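Local coordinates for phosphoribosylaminoimidazole carboxylase, ATPase subunit (PDB 3AX6), which probably catalyses the ATP-dependent carboxylation of 5-aminoimidazole ribonucleotide with bicarbonate to N5-carboxyaminoimidazole ribonucleotide in purine biosynthesis, at residues I4-G9 with F25-L30; H331-K336 with M344-V349; K14-E19 with S276-H281. All coordinates share one frame; numbering follows the deposited sequence.

Contact 1: residues I4-G9 with F25-L30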
loop_
_atom_site.group_PDB
_atom_site.type_symbol
_atom_site.label_atom_id
_atom_site.label_comp_id
_atom_site.label_asym_id
_atom_site.label_seq_id
_atom_site.Cartn_x
_atom_site.Cartn_y
_atom_site.Cartn_z
ATOM N N ILE A 4 -17.452 5.647 -6.949
ATOM C CA ILE A 4 -17.195 4.374 -7.612
ATOM C C ILE A 4 -17.956 3.281 -6.868
ATOM O O ILE A 4 -17.817 3.131 -5.650
ATOM C CB ILE A 4 -15.689 4.017 -7.607
ATOM C CG1 ILE A 4 -14.909 5.015 -8.470
ATOM C CG2 ILE A 4 -15.489 2.598 -8.125
ATOM C CD1 ILE A 4 -13.413 4.809 -8.446
ATOM N N GLY A 5 -18.770 2.533 -7.601
ATOM C CA GLY A 5 -19.525 1.455 -6.997
ATOM C C GLY A 5 -18.797 0.150 -7.263
ATOM O O GLY A 5 -18.329 -0.089 -8.383
ATOM N N ILE A 6 -18.690 -0.691 -6.238
ATOM C CA ILE A 6 -18.001 -1.967 -6.379
ATOM C C ILE A 6 -18.872 -3.135 -5.933
ATOM O O ILE A 6 -19.290 -3.202 -4.782
ATOM C CB ILE A 6 -16.692 -2.000 -5.551
ATOM C CG1 ILE A 6 -15.790 -0.830 -5.937
ATOM C CG2 ILE A 6 -15.955 -3.313 -5.795
ATOM C CD1 ILE A 6 -14.492 -0.786 -5.158
ATOM N N ILE A 7 -19.144 -4.053 -6.855
ATOM C CA ILE A 7 -19.942 -5.238 -6.553
ATOM C C ILE A 7 -18.968 -6.336 -6.133
ATOM O O ILE A 7 -18.185 -6.821 -6.947
ATOM C CB ILE A 7 -20.742 -5.708 -7.793
ATOM C CG1 ILE A 7 -21.689 -4.592 -8.246
ATOM C CG2 ILE A 7 -21.521 -6.985 -7.464
ATOM C CD1 ILE A 7 -22.348 -4.827 -9.601
ATOM N N GLY A 8 -19.020 -6.715 -4.859
ATOM C CA GLY A 8 -18.131 -7.737 -4.343
ATOM C C GLY A 8 -17.311 -7.154 -3.211
ATOM O O GLY A 8 -16.454 -6.297 -3.440
ATOM N N GLY A 9 -17.570 -7.614 -1.989
ATOM C CA GLY A 9 -16.858 -7.099 -0.831
ATOM C C GLY A 9 -15.701 -7.942 -0.325
ATOM O O GLY A 9 -15.215 -7.732 0.785
ATOM N N PHE A 25 -11.430 9.073 -4.390
ATOM C CA PHE A 25 -12.771 8.728 -4.808
ATOM C C PHE A 25 -13.650 8.266 -3.656
ATOM O O PHE A 25 -13.163 7.825 -2.616
ATOM C CB PHE A 25 -12.714 7.645 -5.884
ATOM C CG PHE A 25 -12.078 8.100 -7.160
ATOM C CD1 PHE A 25 -12.685 9.077 -7.941
ATOM C CD2 PHE A 25 -10.866 7.565 -7.579
ATOM C CE1 PHE A 25 -12.091 9.513 -9.124
ATOM C CE2 PHE A 25 -10.267 7.994 -8.755
ATOM C CZ PHE A 25 -10.882 8.972 -9.531
ATOM N N TYR A 26 -14.955 8.380 -3.854
ATOM C CA TYR A 26 -15.924 7.962 -2.857
ATOM C C TYR A 26 -16.338 6.563 -3.298
ATOM O O TYR A 26 -16.658 6.364 -4.467
ATOM C CB TYR A 26 -17.136 8.892 -2.888
ATOM C CG TYR A 26 -18.126 8.669 -1.774
ATOM C CD1 TYR A 26 -17.971 9.303 -0.545
ATOM C CD2 TYR A 26 -19.235 7.845 -1.954
ATOM C CE1 TYR A 26 -18.897 9.133 0.477
ATOM C CE2 TYR A 26 -20.172 7.665 -0.931
ATOM C CZ TYR A 26 -19.994 8.316 0.278
ATOM O OH TYR A 26 -20.916 8.177 1.283
ATOM N N VAL A 27 -16.326 5.594 -2.385
ATOM C CA VAL A 27 -16.701 4.234 -2.759
ATOM C C VAL A 27 -17.863 3.627 -1.999
ATOM O O VAL A 27 -17.935 3.682 -0.771
ATOM C CB VAL A 27 -15.518 3.259 -2.633
ATOM C CG1 VAL A 27 -14.964 3.297 -1.225
ATOM C CG2 VAL A 27 -15.978 1.843 -2.967
ATOM N N ILE A 28 -18.773 3.038 -2.760
ATOM C CA ILE A 28 -19.936 2.374 -2.210
ATOM C C ILE A 28 -19.816 0.907 -2.640
ATOM O O ILE A 28 -19.733 0.604 -3.835
ATOM C CB ILE A 28 -21.252 3.053 -2.724
ATOM C CG1 ILE A 28 -22.385 2.032 -2.839
ATOM C CG2 ILE A 28 -21.004 3.755 -4.044
ATOM C CD1 ILE A 28 -22.869 1.494 -1.515
ATOM N N VAL A 29 -19.768 0.013 -1.648
ATOM C CA VAL A 29 -19.635 -1.432 -1.867
ATOM C C VAL A 29 -20.961 -2.207 -1.730
ATOM O O VAL A 29 -21.772 -1.926 -0.849
ATOM C CB VAL A 29 -18.596 -2.048 -0.865
ATOM C CG1 VAL A 29 -18.682 -3.563 -0.869
ATOM C CG2 VAL A 29 -17.187 -1.604 -1.221
ATOM N N LEU A 30 -21.167 -3.177 -2.615
ATOM C CA LEU A 30 -22.361 -4.009 -2.581
ATOM C C LEU A 30 -21.909 -5.444 -2.349
ATOM O O LEU A 30 -21.152 -6.001 -3.144
ATOM C CB LEU A 30 -23.148 -3.908 -3.891
ATOM C CG LEU A 30 -24.429 -4.755 -3.985
ATOM C CD1 LEU A 30 -25.320 -4.201 -5.090
ATOM C CD2 LEU A 30 -24.091 -6.236 -4.257
#

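Contact 2: residues H331-K336 with M344-V349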
loop_
_atom_site.group_PDB
_atom_site.type_symbol
_atom_site.label_atom_id
_atom_site.label_comp_id
_atom_site.label_asym_id
_atom_site.label_seq_id
_atom_site.Cartn_x
_atom_site.Cartn_y
_atom_site.Cartn_z
ATOM N N HIS A 331 1.084 -10.304 3.872
ATOM C CA HIS A 331 -0.184 -9.657 3.569
ATOM C C HIS A 331 -1.322 -10.578 4.014
ATOM O O HIS A 331 -1.878 -11.327 3.223
ATOM C CB HIS A 331 -0.297 -9.383 2.071
ATOM C CG HIS A 331 -1.347 -8.377 1.725
ATOM N ND1 HIS A 331 -2.542 -8.285 2.409
ATOM C CD2 HIS A 331 -1.398 -7.439 0.749
ATOM C CE1 HIS A 331 -3.283 -7.336 1.869
ATOM N NE2 HIS A 331 -2.613 -6.807 0.860
ATOM N N PHE A 332 -1.658 -10.509 5.294
ATOM C CA PHE A 332 -2.715 -11.326 5.881
ATOM C C PHE A 332 -4.052 -10.597 5.733
ATOM O O PHE A 332 -4.197 -9.472 6.207
ATOM C CB PHE A 332 -2.391 -11.547 7.359
ATOM C CG PHE A 332 -3.365 -12.423 8.082
ATOM C CD1 PHE A 332 -3.320 -13.800 7.938
ATOM C CD2 PHE A 332 -4.303 -11.868 8.945
ATOM C CE1 PHE A 332 -4.189 -14.620 8.650
ATOM C CE2 PHE A 332 -5.180 -12.674 9.661
ATOM C CZ PHE A 332 -5.122 -14.056 9.516
ATOM N N TYR A 333 -5.018 -11.221 5.060
ATOM C CA TYR A 333 -6.324 -10.595 4.889
ATOM C C TYR A 333 -7.067 -10.813 6.208
ATOM O O TYR A 333 -6.959 -11.879 6.816
ATOM C CB TYR A 333 -7.115 -11.239 3.744
ATOM C CG TYR A 333 -6.325 -11.559 2.490
ATOM C CD1 TYR A 333 -5.349 -10.687 2.002
ATOM C CD2 TYR A 333 -6.576 -12.730 1.772
ATOM C CE1 TYR A 333 -4.637 -10.976 0.829
ATOM C CE2 TYR A 333 -5.873 -13.029 0.591
ATOM C CZ TYR A 333 -4.904 -12.149 0.130
ATOM O OH TYR A 333 -4.193 -12.452 -1.012
ATOM N N GLY A 334 -7.824 -9.818 6.649
ATOM C CA GLY A 334 -8.536 -9.956 7.904
ATOM C C GLY A 334 -9.826 -10.755 7.848
ATOM O O GLY A 334 -10.905 -10.205 8.068
ATOM N N LYS A 335 -9.738 -12.048 7.555
ATOM C CA LYS A 335 -10.946 -12.860 7.506
ATOM C C LYS A 335 -11.328 -13.296 8.913
ATOM O O LYS A 335 -10.481 -13.721 9.703
ATOM C CB LYS A 335 -10.756 -14.057 6.561
ATOM C CG LYS A 335 -10.718 -13.607 5.099
ATOM C CD LYS A 335 -10.669 -14.735 4.087
ATOM C CE LYS A 335 -10.819 -14.158 2.683
ATOM N NZ LYS A 335 -10.648 -15.151 1.589
ATOM N N LYS A 336 -12.612 -13.156 9.224
ATOM C CA LYS A 336 -13.124 -13.487 10.543
ATOM C C LYS A 336 -13.192 -14.963 10.902
ATOM O O LYS A 336 -13.811 -15.323 11.900
ATOM C CB LYS A 336 -14.495 -12.835 10.748
ATOM C CG LYS A 336 -15.316 -12.624 9.481
ATOM C CD LYS A 336 -16.640 -11.937 9.822
ATOM C CE LYS A 336 -17.444 -11.560 8.584
ATOM N NZ LYS A 336 -16.821 -10.439 7.812
HETATM N N MSE A 344 -6.358 -17.152 3.061
HETATM C CA MSE A 344 -6.292 -16.248 4.202
HETATM C C MSE A 344 -5.342 -15.079 3.946
HETATM O O MSE A 344 -5.315 -14.113 4.701
HETATM C CB MSE A 344 -5.838 -17.015 5.442
HETATM C CG MSE A 344 -6.775 -18.146 5.846
HETATM SE SE MSE A 344 -8.569 -17.497 6.154
HETATM C CE MSE A 344 -8.345 -16.868 7.979
ATOM N N GLY A 345 -4.556 -15.172 2.883
ATOM C CA GLY A 345 -3.624 -14.104 2.571
ATOM C C GLY A 345 -2.500 -14.593 1.688
ATOM O O GLY A 345 -2.592 -15.665 1.081
ATOM N N HIS A 346 -1.445 -13.795 1.595
ATOM C CA HIS A 346 -0.284 -14.169 0.812
ATOM C C HIS A 346 0.935 -13.471 1.392
ATOM O O HIS A 346 0.804 -12.547 2.199
ATOM C CB HIS A 346 -0.459 -13.790 -0.680
ATOM C CG HIS A 346 -0.422 -12.314 -0.959
ATOM N ND1 HIS A 346 -1.549 -11.520 -0.937
ATOM C CD2 HIS A 346 0.607 -11.491 -1.278
ATOM C CE1 HIS A 346 -1.217 -10.274 -1.229
ATOM N NE2 HIS A 346 0.086 -10.229 -1.440
ATOM N N PHE A 347 2.116 -13.947 1.019
ATOM C CA PHE A 347 3.344 -13.321 1.453
ATOM C C PHE A 347 4.198 -13.234 0.204
ATOM O O PHE A 347 4.014 -14.012 -0.734
ATOM C CB PHE A 347 4.019 -14.101 2.603
ATOM C CG PHE A 347 4.619 -15.424 2.211
ATOM C CD1 PHE A 347 5.872 -15.490 1.611
ATOM C CD2 PHE A 347 3.954 -16.614 2.508
ATOM C CE1 PHE A 347 6.458 -16.718 1.318
ATOM C CE2 PHE A 347 4.526 -17.847 2.221
ATOM C CZ PHE A 347 5.779 -17.907 1.627
ATOM N N THR A 348 5.097 -12.259 0.170
ATOM C CA THR A 348 5.948 -12.046 -0.990
ATOM C C THR A 348 7.406 -11.939 -0.585
ATOM O O THR A 348 7.734 -11.457 0.497
ATOM C CB THR A 348 5.557 -10.752 -1.719
ATOM O OG1 THR A 348 4.184 -10.824 -2.126
ATOM C CG2 THR A 348 6.417 -10.555 -2.943
ATOM N N VAL A 349 8.282 -12.399 -1.464
ATOM C CA VAL A 349 9.704 -12.344 -1.202
ATOM C C VAL A 349 10.362 -11.645 -2.375
ATOM O O VAL A 349 10.441 -12.206 -3.475
ATOM C CB VAL A 349 10.295 -13.765 -1.050
ATOM C CG1 VAL A 349 11.806 -13.701 -1.022
ATOM C CG2 VAL A 349 9.768 -14.408 0.227
#

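Contact 3: residues K14-E19 with S276-H281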
loop_
_atom_site.group_PDB
_atom_site.type_symbol
_atom_site.label_atom_id
_atom_site.label_comp_id
_atom_site.label_asym_id
_atom_site.label_seq_id
_atom_site.Cartn_x
_atom_site.Cartn_y
_atom_site.Cartn_z
ATOM N N LYS A 14 -11.727 -5.154 -1.488
ATOM C CA LYS A 14 -11.204 -4.344 -0.399
ATOM C C LYS A 14 -9.958 -3.628 -0.883
ATOM O O LYS A 14 -9.795 -2.434 -0.662
ATOM C CB LYS A 14 -10.858 -5.214 0.804
ATOM C CG LYS A 14 -10.155 -4.460 1.928
ATOM C CD LYS A 14 -9.898 -5.377 3.111
ATOM C CE LYS A 14 -9.167 -4.668 4.232
ATOM N NZ LYS A 14 -9.168 -5.540 5.436
HETATM N N MSE A 15 -9.081 -4.371 -1.551
HETATM C CA MSE A 15 -7.845 -3.808 -2.075
HETATM C C MSE A 15 -8.147 -2.749 -3.131
HETATM O O MSE A 15 -7.435 -1.752 -3.231
HETATM C CB MSE A 15 -6.965 -4.933 -2.624
HETATM C CG MSE A 15 -6.596 -5.934 -1.532
HETATM SE SE MSE A 15 -5.671 -7.543 -2.094
HETATM C CE MSE A 15 -3.873 -6.856 -2.002
HETATM N N MSE A 16 -9.210 -2.953 -3.907
HETATM C CA MSE A 16 -9.623 -1.972 -4.916
HETATM C C MSE A 16 -10.152 -0.741 -4.168
HETATM O O MSE A 16 -9.819 0.399 -4.490
HETATM C CB MSE A 16 -10.757 -2.518 -5.797
HETATM C CG MSE A 16 -10.399 -3.656 -6.743
HETATM SE SE MSE A 16 -11.988 -4.340 -7.650
HETATM C CE MSE A 16 -12.710 -2.671 -8.221
ATOM N N THR A 17 -10.996 -0.995 -3.173
ATOM C CA THR A 17 -11.585 0.065 -2.366
ATOM C C THR A 17 -10.509 1.001 -1.803
ATOM O O THR A 17 -10.569 2.216 -2.026
ATOM C CB THR A 17 -12.419 -0.522 -1.186
ATOM O OG1 THR A 17 -13.565 -1.217 -1.697
ATOM C CG2 THR A 17 -12.878 0.588 -0.254
ATOM N N LEU A 18 -9.526 0.444 -1.088
ATOM C CA LEU A 18 -8.469 1.271 -0.502
ATOM C C LEU A 18 -7.767 2.121 -1.556
ATOM O O LEU A 18 -7.631 3.327 -1.389
ATOM C CB LEU A 18 -7.430 0.420 0.239
ATOM C CG LEU A 18 -7.727 -0.143 1.636
ATOM C CD1 LEU A 18 -8.276 0.945 2.561
ATOM C CD2 LEU A 18 -8.722 -1.254 1.518
ATOM N N GLU A 19 -7.334 1.502 -2.647
ATOM C CA GLU A 19 -6.645 2.246 -3.697
ATOM C C GLU A 19 -7.524 3.322 -4.296
ATOM O O GLU A 19 -7.036 4.376 -4.692
ATOM C CB GLU A 19 -6.162 1.306 -4.805
ATOM C CG GLU A 19 -4.915 0.521 -4.450
ATOM C CD GLU A 19 -3.752 1.428 -4.058
ATOM O OE1 GLU A 19 -3.476 2.405 -4.795
ATOM O OE2 GLU A 19 -3.113 1.162 -3.014
ATOM N N SER A 276 0.550 -0.663 -8.639
ATOM C CA SER A 276 -0.122 -1.935 -8.408
ATOM C C SER A 276 -1.328 -2.141 -9.327
ATOM O O SER A 276 -1.920 -1.179 -9.830
ATOM C CB SER A 276 -0.583 -2.037 -6.956
ATOM O OG SER A 276 -1.790 -1.325 -6.770
ATOM N N GLN A 277 -1.693 -3.405 -9.514
ATOM C CA GLN A 277 -2.814 -3.766 -10.369
ATOM C C GLN A 277 -4.118 -3.124 -9.907
ATOM O O GLN A 277 -5.008 -2.873 -10.718
ATOM C CB GLN A 277 -2.977 -5.290 -10.417
ATOM C CG GLN A 277 -3.524 -5.916 -9.140
ATOM C CD GLN A 277 -3.880 -7.377 -9.334
ATOM O OE1 GLN A 277 -4.344 -7.771 -10.407
ATOM N NE2 GLN A 277 -3.681 -8.187 -8.300
ATOM N N PHE A 278 -4.220 -2.855 -8.608
ATOM C CA PHE A 278 -5.419 -2.248 -8.035
ATOM C C PHE A 278 -5.505 -0.752 -8.323
ATOM O O PHE A 278 -6.583 -0.232 -8.605
ATOM C CB PHE A 278 -5.466 -2.528 -6.537
ATOM C CG PHE A 278 -5.655 -3.982 -6.212
ATOM C CD1 PHE A 278 -6.915 -4.573 -6.314
ATOM C CD2 PHE A 278 -4.575 -4.770 -5.830
ATOM C CE1 PHE A 278 -7.092 -5.929 -6.038
ATOM C CE2 PHE A 278 -4.740 -6.121 -5.552
ATOM C CZ PHE A 278 -5.999 -6.705 -5.654
ATOM N N GLU A 279 -4.377 -0.055 -8.251
ATOM C CA GLU A 279 -4.380 1.361 -8.581
ATOM C C GLU A 279 -4.637 1.451 -10.086
ATOM O O GLU A 279 -5.411 2.278 -10.555
ATOM C CB GLU A 279 -3.024 2.007 -8.289
ATOM C CG GLU A 279 -2.984 3.472 -8.682
ATOM C CD GLU A 279 -1.612 4.083 -8.575
ATOM O OE1 GLU A 279 -0.816 3.608 -7.743
ATOM O OE2 GLU A 279 -1.336 5.049 -9.310
ATOM N N GLN A 280 -3.970 0.579 -10.833
ATOM C CA GLN A 280 -4.082 0.542 -12.288
ATOM C C GLN A 280 -5.533 0.361 -12.723
ATOM O O GLN A 280 -6.005 1.022 -13.654
ATOM C CB GLN A 280 -3.220 -0.597 -12.841
ATOM C CG GLN A 280 -2.906 -0.488 -14.322
ATOM C CD GLN A 280 -1.992 0.685 -14.631
ATOM O OE1 GLN A 280 -2.404 1.845 -14.578
ATOM N NE2 GLN A 280 -0.738 0.387 -14.942
ATOM N N HIS A 281 -6.237 -0.535 -12.036
ATOM C CA HIS A 281 -7.634 -0.814 -12.332
ATOM C C HIS A 281 -8.495 0.435 -12.153
ATOM O O HIS A 281 -9.383 0.714 -12.973
ATOM C CB HIS A 281 -8.149 -1.933 -11.423
ATOM C CG HIS A 281 -9.542 -2.379 -11.746
ATOM N ND1 HIS A 281 -9.870 -2.990 -12.938
ATOM C CD2 HIS A 281 -10.694 -2.290 -11.036
ATOM C CE1 HIS A 281 -11.164 -3.258 -12.949
ATOM N NE2 HIS A 281 -11.687 -2.842 -11.807
HETATM O O HOH W 1 -2.058 -1.244 -3.971
#

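Contact 1: residues I4-G9 with F25-L30
Ile4 and Phe25 meet at the head of two parallel strands, where the Ile4 CD1 methyl lies 3.8 Å from Phe25 CG in an off-centre CH-pi contact. Ile4 carries CG1 anti to its carbonyl carbon (chi1 -66°) and runs on extended, which carries CD1 out from the sheet to the ring of Phe25. Ile6 repeats this shape two residues on. Although it pairs in register with Val29, its CD1 leans diagonally onto the preceding valine, 3.7 Å from Val27 CG2, while the closest side-chain approach to its own partner is the looser Ile6 CB to Val29 CG2 at 4.4 Å. Val29 turns its other methyl, CG1, to the glycine-rich turn and comes 4.0 Å from Gly9 CA. The face bearing Ile7 and Leu30 is built differently: here the two side chains lie side by side and point the same way, with Ile7 CG2 4.2 Å from Leu30 CD2. Gly5 presents only its backbone on that face, and Ile28 CG2 rests 4.0 Å from Gly5 CA.

Five backbone hydrogen bonds form the parallel ladder between the two faces, beginning with the short Ile4 N to Tyr26 O bond of 2.7 Å and closing with Gly8 N to Leu30 O. Gly8 has backbone angles that would press a CB against the preceding carbonyl, angles that call for glycine, where the strand gives way to the turn.

The two strands belong to a beta-alpha-beta unit in a Rossmann-like parallel sheet. Helix 11-22, the connecting helix, covers Ile6, Val27 and Val29 through Thr17, whereas helix 53-61 packs on Ile7, Ile28 and Leu30; strand 65-68 flanks one edge of the pair and strand 44-47 the other.

Contact 2: residues H331-K336 with M344-V349
Tyr333 swings its CG anti to its carbonyl carbon (chi1 -42°), and His346 sets its own CG between the backbone N and the carbonyl carbon (chi1 70°), so that phenol and imidazole arrive rim to rim. The phenol oxygen comes to the edge of the imidazole, near its plane, and Tyr333 OH and His346 ND1 share a hydrogen bond of 2.8 Å whose proton may sit on either partner. The two ring planes are turned 58° against each other. Over a face of the same imidazole lies the methylene of His331, with His331 CB 3.7 Å from the centroid of the His346 ring, and the His331 ring follows at a slant, its CD2 3.5 Å from His346 CE1. His267 also stacks on His346. A leucine in place of Tyr333 would probably leave His346 ND1 without its hydrogen-bonding mate and the imidazole less restrained from turning.

Gly345 lies with CA over the face of the Tyr333 ring, though the exact spacing in the model is doubtful. The backbone angles of Gly345 suit glycine alone, and His331 O lies close to where a CB would be. Further along, the selenomethionine Met344 bends twice and brings SE 4.0 Å from Lys335 CD, the lysine amine being held by Lys343 O.

The backbones are joined by two bonds between His331 and His346, the shorter being His331 N to His346 O at 2.8 Å, and by Tyr333 N to Met344 O at 2.9 Å. Phe332 also makes backbone hydrogen bonds to the second subunit, placing this edge at the dimer contact. The arrangement is that of an antiparallel beta hairpin of the C-terminal domain, and on its other side strand 343-350 meets Leu304 of strand 299-305 in a classic beta bulge formed by Met344 and Gly345.

Contact 3: residues K14-E19 with S276-H281
Ser276 OG is gripped by two groups and links its helix start to Glu19 across the contact. A water 2.8 Å from Ser276 OG also meets Glu19 OE2, to which it donates a weak bond. From Glu279 N the hydroxyl accepts a bond of 3.2 Å, an N-cap bond that satisfies an amide of the first turn. Glu19 holds CG anti to its carbonyl carbon (chi1 -77°), which places CG 3.7 Å from Phe278 CB, and the bend at chi2 (-57°) turns the carboxylate toward Glu279 and the water. Its OE1 stands near Glu279 OE1, a pairing of like charges that is likely to be eased by the salt bridge of Glu279 with Arg283 and by a long, weak ion pair of Glu19 with Lys22.

The apolar half of the contact is built round the Phe278 ring. Met15 CB sits over the centre of one face, 3.5 Å from the centroid, and the selenium of this selenomethionine adds an oblique Met-aromatic contact; Gln277 CG covers the opposite face. Met16 comes from the edge, its CG in the ring plane and 3.6 Å from Phe278 CD1. Its terminal methyl then goes on to the rim of His281, with Met16 CE 3.5 Å from His281 CD2. That imidazole is fixed in rotation by hydrogen bonds to Thr67 and Ile240.

Helix 11-22 of the Rossmann-type preATP-grasp region thus packs on helix 277-285, which starts in the ATP-grasp range, far off in sequence. The axes of the two short segments come within 8.6 Å and cross at -64°. Helix 268-272 closes one flank through Ile270, while helix 37-41 packs on Thr17 and Leu18.

How the contacts relate
Contact 3 stands between the other two: its centre is about 12 Å from that of contact 1 and about 16 Å from that of contact 2, which are themselves about 21 Å apart and do not touch. Helix 11-22 is the common element. It connects the two strands of contact 1, with Thr17 packing beneath them, and Met15 touches His331 of contact 2. Along the chain, segment 14-19 falls between the strands of contact 1, segment 276-281 comes much later, and the hairpin of contact 2 follows. The helix thus packs between the N-terminal parallel sheet and the C-terminal hairpin at the edge of the large antiparallel sheet, away from the ADP site.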